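Local coordinates for uncharacterized protein (PDB 3NAT), which is of unknown function but belongs to the DUF3013 family and folds as an alpha-beta half sandwich, at residues W30-T36 and I159-S163; V41-N47 and E64-D70; R100-G106 and M146-A151; G106-L111 and H137-F143. All coordinates share one frame; numbering follows the deposited sequence.

Contact 1 (W30-T36 and I159-S163); sequences WDRKNHT and IAYPS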
# COMPACT_ATOMS: atom_id res chain seq x y z
N TRP A 30 -10.65 12.13 5.71
CA TRP A 30 -10.14 11.21 6.70
C TRP A 30 -11.06 10.01 6.84
O TRP A 30 -12.09 10.08 7.50
CB TRP A 30 -9.99 11.87 8.05
CG TRP A 30 -9.38 10.96 9.05
CD1 TRP A 30 -8.66 9.84 8.78
CD2 TRP A 30 -9.41 11.09 10.47
NE1 TRP A 30 -8.24 9.25 9.95
CE2 TRP A 30 -8.69 10.00 11.00
CE3 TRP A 30 -9.99 12.01 11.35
CZ2 TRP A 30 -8.53 9.81 12.37
CZ3 TRP A 30 -9.82 11.82 12.71
CH2 TRP A 30 -9.10 10.73 13.21
N ASP A 31 -10.69 8.91 6.19
CA ASP A 31 -11.41 7.66 6.34
C ASP A 31 -10.97 7.00 7.63
O ASP A 31 -10.02 6.21 7.65
CB ASP A 31 -11.15 6.74 5.16
CG ASP A 31 -12.05 5.53 5.15
OD1 ASP A 31 -12.45 5.09 6.24
OD2 ASP A 31 -12.35 5.03 4.05
N ARG A 32 -11.65 7.34 8.72
CA ARG A 32 -11.23 6.88 10.03
C ARG A 32 -11.24 5.36 10.11
O ARG A 32 -10.29 4.76 10.60
CB ARG A 32 -12.08 7.51 11.15
CG ARG A 32 -11.39 7.46 12.50
CD ARG A 32 -12.28 7.88 13.66
NE ARG A 32 -11.71 7.45 14.94
CZ ARG A 32 -10.92 8.19 15.72
NH1 ARG A 32 -10.59 9.42 15.36
NH2 ARG A 32 -10.46 7.69 16.86
N LYS A 33 -12.30 4.73 9.61
CA LYS A 33 -12.40 3.27 9.63
C LYS A 33 -11.21 2.59 8.94
O LYS A 33 -10.65 1.62 9.46
CB LYS A 33 -13.70 2.80 8.97
CG LYS A 33 -14.95 3.37 9.59
CD LYS A 33 -16.19 2.87 8.86
CE LYS A 33 -17.47 3.41 9.48
NZ LYS A 33 -17.65 2.94 10.88
N ASN A 34 -10.83 3.09 7.77
CA ASN A 34 -9.79 2.47 6.96
C ASN A 34 -8.40 2.98 7.28
O ASN A 34 -7.42 2.59 6.63
CB ASN A 34 -10.10 2.67 5.48
CG ASN A 34 -9.34 1.71 4.58
OD1 ASN A 34 -8.90 0.66 5.03
ND2 ASN A 34 -9.20 2.07 3.31
N HIS A 35 -8.30 3.86 8.28
CA HIS A 35 -7.00 4.37 8.72
C HIS A 35 -6.28 5.02 7.57
O HIS A 35 -5.11 4.72 7.29
CB HIS A 35 -6.16 3.24 9.28
CG HIS A 35 -6.71 2.66 10.53
ND1 HIS A 35 -6.28 3.05 11.78
CD2 HIS A 35 -7.68 1.73 10.74
CE1 HIS A 35 -6.95 2.38 12.70
NE2 HIS A 35 -7.80 1.57 12.10
N THR A 36 -6.97 5.95 6.92
CA THR A 36 -6.51 6.47 5.65
C THR A 36 -6.84 7.94 5.54
O THR A 36 -7.88 8.39 6.02
CB THR A 36 -7.20 5.71 4.53
OG1 THR A 36 -6.21 5.05 3.74
CG2 THR A 36 -8.01 6.65 3.67
N ILE A 159 5.51 13.55 12.78
CA ILE A 159 4.18 14.10 12.92
C ILE A 159 3.21 12.94 12.92
O ILE A 159 2.99 12.31 11.89
CB ILE A 159 3.88 15.08 11.81
CG1 ILE A 159 4.62 16.39 12.10
CG2 ILE A 159 2.39 15.32 11.68
CD1 ILE A 159 4.64 17.33 10.95
N ALA A 160 2.67 12.66 14.09
CA ALA A 160 1.93 11.44 14.33
C ALA A 160 0.58 11.42 13.66
O ALA A 160 0.12 12.41 13.10
CB ALA A 160 1.77 11.22 15.81
N TYR A 161 -0.05 10.26 13.72
CA TYR A 161 -1.38 10.07 13.17
C TYR A 161 -2.40 10.30 14.28
O TYR A 161 -2.20 9.86 15.42
CB TYR A 161 -1.49 8.66 12.61
CG TYR A 161 -2.83 8.30 12.03
CD1 TYR A 161 -3.80 7.69 12.81
CD2 TYR A 161 -3.12 8.53 10.70
CE1 TYR A 161 -5.03 7.34 12.28
CE2 TYR A 161 -4.34 8.18 10.16
CZ TYR A 161 -5.29 7.59 10.96
OH TYR A 161 -6.51 7.24 10.43
N PRO A 162 -3.49 11.01 13.96
CA PRO A 162 -4.60 11.34 14.85
C PRO A 162 -5.08 10.15 15.70
O PRO A 162 -4.86 9.00 15.35
CB PRO A 162 -5.70 11.76 13.87
CG PRO A 162 -4.96 12.37 12.74
CD PRO A 162 -3.68 11.57 12.61
N SER A 163 -5.74 10.45 16.82
CA SER A 163 -6.25 9.40 17.70
C SER A 163 -7.74 9.62 18.00
O SER A 163 -8.19 10.76 18.13
CB SER A 163 -5.45 9.37 19.01
OG SER A 163 -4.09 9.67 18.76
O HOH W 1 -8.47 6.13 11.80

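Contact 2 (V41-N47 and E64-D70); sequences VRLYAEN and EFIEFED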
# COMPACT_ATOMS: atom_id res chain seq x y z
N VAL A 41 -8.14 16.54 -5.21
CA VAL A 41 -7.53 17.56 -6.02
C VAL A 41 -8.35 17.74 -7.29
O VAL A 41 -8.72 16.76 -7.94
CB VAL A 41 -6.09 17.12 -6.34
CG1 VAL A 41 -5.75 17.36 -7.78
CG2 VAL A 41 -5.11 17.80 -5.41
N ARG A 42 -8.68 18.99 -7.63
CA ARG A 42 -9.45 19.26 -8.83
C ARG A 42 -8.86 20.38 -9.67
O ARG A 42 -8.65 21.47 -9.18
CB ARG A 42 -10.90 19.63 -8.49
CG ARG A 42 -11.74 18.49 -7.97
CD ARG A 42 -12.35 18.86 -6.64
NE ARG A 42 -13.71 18.38 -6.52
CZ ARG A 42 -14.60 18.89 -5.68
NH1 ARG A 42 -15.83 18.40 -5.62
NH2 ARG A 42 -14.26 19.91 -4.89
N LEU A 43 -8.62 20.09 -10.95
CA LEU A 43 -8.29 21.13 -11.91
C LEU A 43 -9.48 21.45 -12.80
O LEU A 43 -10.26 20.57 -13.16
CB LEU A 43 -7.09 20.71 -12.77
CG LEU A 43 -5.79 20.42 -12.02
CD1 LEU A 43 -4.65 20.12 -12.98
CD2 LEU A 43 -5.44 21.59 -11.12
N TYR A 44 -9.63 22.72 -13.16
CA TYR A 44 -10.66 23.13 -14.10
C TYR A 44 -10.03 23.81 -15.32
O TYR A 44 -8.94 24.36 -15.23
CB TYR A 44 -11.66 24.07 -13.43
CG TYR A 44 -12.35 23.47 -12.23
CD1 TYR A 44 -13.42 22.59 -12.38
CD2 TYR A 44 -11.94 23.78 -10.95
CE1 TYR A 44 -14.05 22.04 -11.27
CE2 TYR A 44 -12.57 23.24 -9.84
CZ TYR A 44 -13.62 22.37 -10.00
OH TYR A 44 -14.24 21.83 -8.90
N ALA A 45 -10.73 23.75 -16.44
CA ALA A 45 -10.28 24.41 -17.66
C ALA A 45 -11.46 24.64 -18.59
O ALA A 45 -12.43 23.87 -18.59
CB ALA A 45 -9.20 23.60 -18.35
N GLU A 46 -11.38 25.70 -19.38
CA GLU A 46 -12.47 26.07 -20.27
C GLU A 46 -12.36 25.33 -21.60
O GLU A 46 -11.32 25.39 -22.26
CB GLU A 46 -12.47 27.58 -20.49
CG GLU A 46 -13.69 28.11 -21.22
CD GLU A 46 -13.59 29.59 -21.51
OE1 GLU A 46 -14.28 30.06 -22.44
OE2 GLU A 46 -12.81 30.27 -20.81
N ASN A 47 -13.43 24.64 -21.99
CA ASN A 47 -13.46 23.88 -23.24
C ASN A 47 -13.95 24.73 -24.41
O ASN A 47 -15.12 25.10 -24.47
CB ASN A 47 -14.34 22.65 -23.09
CG ASN A 47 -14.13 21.65 -24.19
OD1 ASN A 47 -13.19 21.76 -24.98
ND2 ASN A 47 -15.01 20.65 -24.27
N GLU A 64 -17.89 22.47 -21.95
CA GLU A 64 -17.78 23.93 -21.85
C GLU A 64 -16.77 24.36 -20.79
O GLU A 64 -16.00 25.29 -21.01
CB GLU A 64 -19.16 24.55 -21.57
CG GLU A 64 -20.14 23.62 -20.87
CD GLU A 64 -19.73 23.29 -19.45
OE1 GLU A 64 -19.18 24.17 -18.76
OE2 GLU A 64 -19.97 22.14 -19.02
N PHE A 65 -16.77 23.68 -19.65
CA PHE A 65 -15.79 23.94 -18.59
C PHE A 65 -15.43 22.63 -17.90
O PHE A 65 -16.10 22.22 -16.95
CB PHE A 65 -16.35 24.94 -17.58
CG PHE A 65 -15.30 25.84 -16.99
CD1 PHE A 65 -15.08 27.10 -17.52
CD2 PHE A 65 -14.54 25.43 -15.91
CE1 PHE A 65 -14.12 27.94 -16.98
CE2 PHE A 65 -13.58 26.26 -15.36
CZ PHE A 65 -13.36 27.51 -15.90
N ILE A 66 -14.37 21.99 -18.38
CA ILE A 66 -14.01 20.66 -17.92
C ILE A 66 -13.43 20.65 -16.51
O ILE A 66 -12.87 21.64 -16.04
CB ILE A 66 -13.01 19.98 -18.86
CG1 ILE A 66 -11.66 20.68 -18.79
CG2 ILE A 66 -13.51 19.99 -20.30
CD1 ILE A 66 -10.68 20.16 -19.80
N GLU A 67 -13.59 19.52 -15.84
CA GLU A 67 -13.09 19.35 -14.49
C GLU A 67 -12.32 18.04 -14.41
O GLU A 67 -12.75 17.02 -14.93
CB GLU A 67 -14.25 19.31 -13.50
CG GLU A 67 -14.00 18.43 -12.29
CD GLU A 67 -14.94 18.74 -11.14
OE1 GLU A 67 -15.96 19.42 -11.39
OE2 GLU A 67 -14.66 18.31 -10.00
N PHE A 68 -11.15 18.08 -13.78
CA PHE A 68 -10.38 16.87 -13.60
C PHE A 68 -10.11 16.66 -12.13
O PHE A 68 -9.58 17.54 -11.46
CB PHE A 68 -9.07 16.96 -14.37
CG PHE A 68 -8.22 15.74 -14.23
CD1 PHE A 68 -8.20 14.78 -15.22
CD2 PHE A 68 -7.45 15.54 -13.10
CE1 PHE A 68 -7.43 13.65 -15.10
CE2 PHE A 68 -6.67 14.42 -12.97
CZ PHE A 68 -6.66 13.47 -13.97
N GLU A 69 -10.47 15.50 -11.62
CA GLU A 69 -10.28 15.22 -10.21
C GLU A 69 -9.36 14.03 -10.00
O GLU A 69 -9.36 13.10 -10.79
CB GLU A 69 -11.62 14.99 -9.52
CG GLU A 69 -11.48 14.66 -8.05
CD GLU A 69 -12.82 14.50 -7.37
OE1 GLU A 69 -13.33 13.36 -7.33
OE2 GLU A 69 -13.35 15.52 -6.86
N ASP A 70 -8.57 14.08 -8.94
CA ASP A 70 -7.71 12.97 -8.56
C ASP A 70 -7.50 12.94 -7.05
O ASP A 70 -7.96 13.83 -6.34
CB ASP A 70 -6.38 13.03 -9.30
CG ASP A 70 -5.80 11.66 -9.59
OD1 ASP A 70 -6.10 10.71 -8.83
OD2 ASP A 70 -5.04 11.53 -10.58

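Contact 3 (R100-G106 and M146-A151); sequences RKAVLDG and MIKKVA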
# COMPACT_ATOMS: atom_id res chain seq x y z
N ARG A 100 7.72 11.48 9.08
CA ARG A 100 8.64 12.57 9.32
C ARG A 100 8.04 13.83 8.71
O ARG A 100 7.37 13.78 7.67
CB ARG A 100 10.00 12.27 8.70
CG ARG A 100 10.86 11.34 9.52
CD ARG A 100 11.99 10.76 8.69
NE ARG A 100 12.77 11.79 8.02
CZ ARG A 100 12.95 11.88 6.70
NH1 ARG A 100 12.41 10.98 5.88
NH2 ARG A 100 13.69 12.86 6.19
N LYS A 101 8.26 14.95 9.37
CA LYS A 101 7.75 16.22 8.89
C LYS A 101 8.25 16.48 7.48
O LYS A 101 7.50 16.94 6.62
CB LYS A 101 8.22 17.32 9.83
CG LYS A 101 7.61 18.68 9.59
CD LYS A 101 8.16 19.67 10.59
CE LYS A 101 8.41 21.01 9.94
NZ LYS A 101 7.15 21.70 9.57
N ALA A 102 9.52 16.15 7.23
CA ALA A 102 10.17 16.42 5.95
C ALA A 102 9.42 15.80 4.79
O ALA A 102 9.39 16.33 3.69
CB ALA A 102 11.60 15.93 5.96
N VAL A 103 8.83 14.64 5.05
CA VAL A 103 8.04 13.95 4.06
C VAL A 103 6.71 14.65 3.83
O VAL A 103 6.29 14.84 2.69
CB VAL A 103 7.72 12.54 4.52
CG1 VAL A 103 6.76 11.86 3.56
CG2 VAL A 103 9.00 11.75 4.68
N LEU A 104 6.04 15.01 4.91
CA LEU A 104 4.80 15.76 4.79
C LEU A 104 5.09 17.02 4.00
O LEU A 104 4.29 17.42 3.16
CB LEU A 104 4.26 16.14 6.17
CG LEU A 104 3.24 15.22 6.85
CD1 LEU A 104 2.33 14.59 5.83
CD2 LEU A 104 3.92 14.16 7.66
N ASP A 105 6.23 17.63 4.26
CA ASP A 105 6.58 18.89 3.63
C ASP A 105 6.96 18.72 2.17
O ASP A 105 6.53 19.49 1.32
CB ASP A 105 7.70 19.57 4.39
CG ASP A 105 7.22 20.22 5.66
OD1 ASP A 105 6.00 20.43 5.77
OD2 ASP A 105 8.06 20.53 6.54
N GLY A 106 7.78 17.71 1.88
CA GLY A 106 8.18 17.43 0.52
C GLY A 106 6.95 17.12 -0.31
O GLY A 106 6.85 17.44 -1.50
N MSE A 146 12.46 16.27 -3.41
CA MSE A 146 11.83 17.35 -2.66
C MSE A 146 12.05 17.13 -1.18
O MSE A 146 12.50 18.02 -0.46
CB MSE A 146 10.35 17.43 -2.95
CG MSE A 146 9.76 18.78 -2.54
SE MSE A 146 10.39 20.25 -3.66
CE MSE A 146 9.71 19.63 -5.38
N ILE A 147 11.74 15.92 -0.73
CA ILE A 147 11.98 15.53 0.65
C ILE A 147 13.43 15.77 1.07
O ILE A 147 13.69 16.35 2.13
CB ILE A 147 11.63 14.07 0.84
CG1 ILE A 147 10.16 13.85 0.51
CG2 ILE A 147 11.90 13.64 2.25
CD1 ILE A 147 9.74 12.40 0.52
N LYS A 148 14.38 15.34 0.25
CA LYS A 148 15.80 15.56 0.53
C LYS A 148 16.07 17.04 0.71
O LYS A 148 16.85 17.45 1.57
CB LYS A 148 16.69 15.05 -0.61
CG LYS A 148 16.72 13.54 -0.82
CD LYS A 148 18.14 13.05 -1.11
CE LYS A 148 18.18 11.71 -1.84
NZ LYS A 148 18.16 11.85 -3.34
N LYS A 149 15.43 17.85 -0.12
CA LYS A 149 15.71 19.28 -0.15
C LYS A 149 15.22 19.96 1.13
O LYS A 149 15.83 20.92 1.60
CB LYS A 149 15.11 19.92 -1.41
CG LYS A 149 16.03 19.80 -2.64
CD LYS A 149 15.50 20.60 -3.82
CE LYS A 149 14.32 19.91 -4.48
NZ LYS A 149 13.75 20.72 -5.59
N VAL A 150 14.13 19.44 1.68
CA VAL A 150 13.60 19.90 2.96
C VAL A 150 14.40 19.29 4.12
O VAL A 150 14.70 19.96 5.11
CB VAL A 150 12.11 19.50 3.11
CG1 VAL A 150 11.64 19.73 4.55
CG2 VAL A 150 11.22 20.26 2.11
N ALA A 151 14.74 18.02 4.00
CA ALA A 151 15.43 17.31 5.07
C ALA A 151 16.81 17.90 5.40
O ALA A 151 17.45 17.49 6.37
CB ALA A 151 15.55 15.83 4.72

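Contact 4 (G106-L111 and H137-F143); sequences GFIHYL and HWEPADF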
# COMPACT_ATOMS: atom_id res chain seq x y z
N GLY A 106 7.78 17.71 1.88
CA GLY A 106 8.18 17.43 0.52
C GLY A 106 6.95 17.12 -0.31
O GLY A 106 6.85 17.44 -1.50
N PHE A 107 5.98 16.50 0.34
CA PHE A 107 4.74 16.17 -0.31
C PHE A 107 4.03 17.45 -0.75
O PHE A 107 3.70 17.62 -1.92
CB PHE A 107 3.87 15.38 0.65
CG PHE A 107 2.48 15.17 0.17
CD1 PHE A 107 2.18 14.09 -0.66
CD2 PHE A 107 1.47 16.03 0.54
CE1 PHE A 107 0.88 13.87 -1.10
CE2 PHE A 107 0.16 15.83 0.10
CZ PHE A 107 -0.13 14.74 -0.72
N ILE A 108 3.82 18.35 0.20
CA ILE A 108 3.19 19.63 -0.10
C ILE A 108 3.86 20.34 -1.27
O ILE A 108 3.19 20.82 -2.18
CB ILE A 108 3.22 20.56 1.11
CG1 ILE A 108 2.38 19.96 2.24
CG2 ILE A 108 2.70 21.93 0.74
CD1 ILE A 108 0.93 19.72 1.85
N HIS A 109 5.18 20.40 -1.26
CA HIS A 109 5.88 21.19 -2.26
C HIS A 109 6.00 20.51 -3.59
O HIS A 109 6.04 21.17 -4.63
CB HIS A 109 7.24 21.62 -1.73
CG HIS A 109 7.14 22.55 -0.56
ND1 HIS A 109 6.89 23.90 -0.70
CD2 HIS A 109 7.20 22.31 0.77
CE1 HIS A 109 6.81 24.45 0.50
NE2 HIS A 109 7.00 23.51 1.41
N TYR A 110 6.03 19.18 -3.58
CA TYR A 110 6.04 18.45 -4.83
C TYR A 110 4.64 18.50 -5.43
O TYR A 110 4.46 18.78 -6.61
CB TYR A 110 6.49 17.02 -4.62
CG TYR A 110 6.50 16.26 -5.92
CD1 TYR A 110 7.05 16.84 -7.06
CD2 TYR A 110 5.98 14.98 -6.02
CE1 TYR A 110 7.08 16.17 -8.25
CE2 TYR A 110 6.00 14.30 -7.22
CZ TYR A 110 6.56 14.91 -8.33
OH TYR A 110 6.60 14.28 -9.55
N LEU A 111 3.64 18.23 -4.61
CA LEU A 111 2.27 18.34 -5.04
C LEU A 111 2.01 19.66 -5.76
O LEU A 111 1.26 19.72 -6.73
CB LEU A 111 1.34 18.23 -3.84
CG LEU A 111 -0.14 18.31 -4.19
CD1 LEU A 111 -0.51 17.25 -5.24
CD2 LEU A 111 -0.98 18.13 -2.94
N HIS A 137 1.16 13.55 -13.31
CA HIS A 137 2.36 12.73 -13.23
C HIS A 137 3.06 12.87 -11.90
O HIS A 137 3.52 13.95 -11.53
CB HIS A 137 3.30 13.04 -14.39
CG HIS A 137 2.65 12.90 -15.73
ND1 HIS A 137 2.35 11.67 -16.28
CD2 HIS A 137 2.22 13.82 -16.62
CE1 HIS A 137 1.77 11.84 -17.45
NE2 HIS A 137 1.68 13.14 -17.68
N TRP A 138 3.15 11.76 -11.18
CA TRP A 138 3.83 11.74 -9.90
C TRP A 138 5.11 10.93 -10.04
O TRP A 138 5.08 9.70 -10.03
CB TRP A 138 2.92 11.15 -8.84
CG TRP A 138 3.52 11.17 -7.49
CD1 TRP A 138 4.41 10.27 -6.98
CD2 TRP A 138 3.29 12.14 -6.47
NE1 TRP A 138 4.74 10.62 -5.70
CE2 TRP A 138 4.07 11.76 -5.36
CE3 TRP A 138 2.50 13.28 -6.39
CZ2 TRP A 138 4.08 12.50 -4.18
CZ3 TRP A 138 2.51 14.01 -5.21
CH2 TRP A 138 3.29 13.61 -4.13
N GLU A 139 6.24 11.62 -10.19
CA GLU A 139 7.55 10.99 -10.30
C GLU A 139 8.19 10.86 -8.93
O GLU A 139 8.69 11.84 -8.38
CB GLU A 139 8.47 11.81 -11.19
CG GLU A 139 8.02 11.91 -12.62
CD GLU A 139 8.29 10.65 -13.39
OE1 GLU A 139 9.15 9.85 -12.95
OE2 GLU A 139 7.65 10.45 -14.45
N PRO A 140 8.20 9.66 -8.38
CA PRO A 140 8.79 9.33 -7.07
C PRO A 140 10.16 9.97 -6.90
O PRO A 140 10.43 10.58 -5.86
CB PRO A 140 8.95 7.82 -7.14
CG PRO A 140 7.86 7.37 -8.07
CD PRO A 140 7.67 8.47 -9.07
N ALA A 141 11.01 9.85 -7.90
CA ALA A 141 12.34 10.45 -7.86
C ALA A 141 12.31 11.96 -7.61
O ALA A 141 13.20 12.51 -6.97
CB ALA A 141 13.10 10.13 -9.11
N ASP A 142 11.29 12.64 -8.13
CA ASP A 142 11.14 14.07 -7.91
C ASP A 142 10.56 14.34 -6.53
O ASP A 142 10.84 15.37 -5.91
CB ASP A 142 10.24 14.69 -8.96
CG ASP A 142 10.88 14.70 -10.33
OD1 ASP A 142 12.13 14.68 -10.41
OD2 ASP A 142 10.12 14.75 -11.32
N PHE A 143 9.74 13.42 -6.07
CA PHE A 143 9.18 13.47 -4.73
C PHE A 143 10.31 13.32 -3.73
O PHE A 143 10.52 14.18 -2.88
CB PHE A 143 8.15 12.36 -4.56
CG PHE A 143 7.49 12.34 -3.22
CD1 PHE A 143 7.33 13.52 -2.50
CD2 PHE A 143 7.00 11.17 -2.68
CE1 PHE A 143 6.72 13.53 -1.27
CE2 PHE A 143 6.38 11.16 -1.45
CZ PHE A 143 6.25 12.35 -0.73

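Contact 1 (W30-T36 and I159-S163)
Trp-30 and Tyr-161 meet through their polar corners rather than through their faces. The indole NE1 of Trp-30 donates to the phenolic OH of Tyr-161 at 2.7 Å, in a nearly straight bond (165°) that lies close to the indole plane. The two rings stand steeply to each other, planes 80° apart, and the indole is swung into place by a CG anti to the backbone N (chi1 -176°). The same hydroxyl is joined by a water that lies 2.6 Å from Tyr-161 OH and donates to Arg-32 O. The hydroxyl thus ties the C-terminal tail to both the strand end and the type I turn from Arg-32 to His-35, whose last residue brings its CA to 3.4 Å from Tyr-161 OH. Further along the indole, Trp-30 CH2 rests 3.6 Å from Pro-162 CB. Arg-32 lays CG over a face of the same indole, and its extended chain carries the guanidinium edge to the backbone of Ser-163. Around this polar junction, Leu-10 of helix 9-20 touches both Trp-30 and Pro-162, Ile-37 of strand 36-46 packs on Trp-30 and Tyr-161, and the ring of Tyr-93 meets that of Tyr-161.

Contact 2 (V41-N47 and E64-D70)
The amide N of Phe-68 gives its hydrogen to Leu-43 O at 2.7 Å, nearly straight (168°), and Leu-43 N answers with a bond to Phe-68 O. The Val-41 and Asp-70 pair repeats this reciprocal pattern. At Ala-45 and Ile-66 only the bond from Ala-45 N is sound, the return bond being weak, so the ladder loses its regularity towards the connection. Beyond it Asn-47 N reaches Glu-64 O at 2.8 Å. These are the C-terminal half of strand 36-46 and the N-terminal half of strand 65-75, antiparallel neighbours in the mixed sheet, joined by a long excursion of which residues 57-63 are not modelled. The two faces of this ribbon differ in character. Val-41, Leu-43, Ala-45 and Ile-66 form a largely apolar face with Phe-68, Asp-70 lying at its end, and Ala-45 CB is 3.8 Å from Ile-66 CG1; helix 101-125 covers it through Leu-115, Leu-122 and Leu-123, and Phe-68 meets Phe-134 edge-to-face. The reverse face is charged and aromatic. Arg-42, bent at chi2 and chi3, holds NE 2.9 Å from Glu-69 OE2 in a salt bridge whose hydrogen bond is weak. Glu-67 OE2 adds a long charge pairing from well out of the guanidinium plane. Glu-67 runs alongside Tyr-44, its CB 3.5 Å from Tyr-44 CE1, while Tyr-44 CB sits at the edge of the Phe-65 ring, 3.5 Å from Phe-65 CE2. That ring in turn lays one face over the backbone of Ala-45 and Glu-46.

Contact 3 (R100-G106 and M146-A151)
Gly-106 and Ile-147 mark the close end of this helix pair: with no side chain on Gly-106, the two backbones come to 4.3 Å between its CA and that of Ile-147. Met-146, present as selenomethionine, packs at the same place. Its CG, anti to the backbone N (chi1 -162°), comes 3.4 Å from Gly-106 O, after which the chain bends away toward His-109 and Val-113. Ile-147 spreads both branches beside this point, CG1 near Gly-106 CA and CG2 near the carbonyl O of Ala-102. Small residues thus let the first turns of helix 101-125 lie against the last turns of helix 140-151, with segment axes 8.0 Å apart and their directions at 127°, an oblique crossing. One turn on, Val-150 points CG1 between Ala-102 CA and Asp-105 CB, 3.9 Å from each, and crosses the Asp-105 side chain at about a right angle. The carboxylate faces another partner, OD1 being hydrogen-bonded with Tyr-12 OH. Toward the other end the fit relaxes. Ala-102 CB and Ala-151 CB are 4.1 Å apart, and the partly exposed Arg-100, bent at chi3, brings only the edge of its guanidinium to Ala-151, NH2 lying 3.8 Å from its CB.

Contact 4 (G106-L111 and H137-F143)
Tyr-110 drives the edge of its ring into the face of Trp-138, a T-shaped pair with centroids 4.6 Å apart and planes at 67°. Its CE2 stands over the middle of the indole, 3.5 Å from Trp-138 CD2, while the far end of the indole, CH2, reaches Phe-107 CD1 at 3.7 Å. These three side chains form an aromatic cluster, which Phe-107 prolongs by meeting Phe-74 of strand 65-75 edge-to-face. Phe-143 closes it from helix 140-151: its CG anti to the backbone N (chi1 -179°) swings the ring so that CE1 touches the backbone of Phe-107, 3.4 Å from its CA, and Trp-138 CZ2 lies over the ring's face. The cluster sits where the loop leading into helix 140-151 folds back on helix 101-125, with Phe-107 and Trp-138 reaching on to the sheet. Leu-72 of strand 65-75 packs on Phe-107, Leu-111 and Trp-138, and Ile-91 of strand 90-92 touches Phe-107 and Phe-143. Outward from this centre, the Tyr-110 ring lies with one face under the backbone at Asp-142 and Phe-143, and CE1 is 3.6 Å from Asp-142 CB. At the rim of the ring the hydroxyl accepts a hydrogen bond: Glu-139 N donates to Tyr-110 OH at 2.8 Å with an angle of 150°. Glu-139 is the N-cap residue, and its carbonyl O accepts from the amides of Asp-142 and Phe-143, so the tyrosine reaches the very start of the helix. The Glu-139 side chain, bent at chi2, leads away from the tyrosine.

In the fold
Contacts 3 and 4 are successive stations of one interface: they share Gly-106, their centres lie about 10 Å apart, and both join helix 101-125 to helix 140-151, with Met-146 packing on His-109 and the backbone of Tyr-110. Contacts 1 and 2 reach the same sheet, through neighbouring strands 25-31 and 36-46. Contact 2 closes along the chain before contact 3 or 4 opens; its centre is about 29 Å from that of contact 3, across the centre of the chain. Contact 1 spans nearly the whole chain, enclosing the other three in sequence, and meets contact 3 where Ile-159 packs on Lys-101 and Leu-104. Together they join strand to strand, helix to helix, and the C-terminal tail to the sheet's edge.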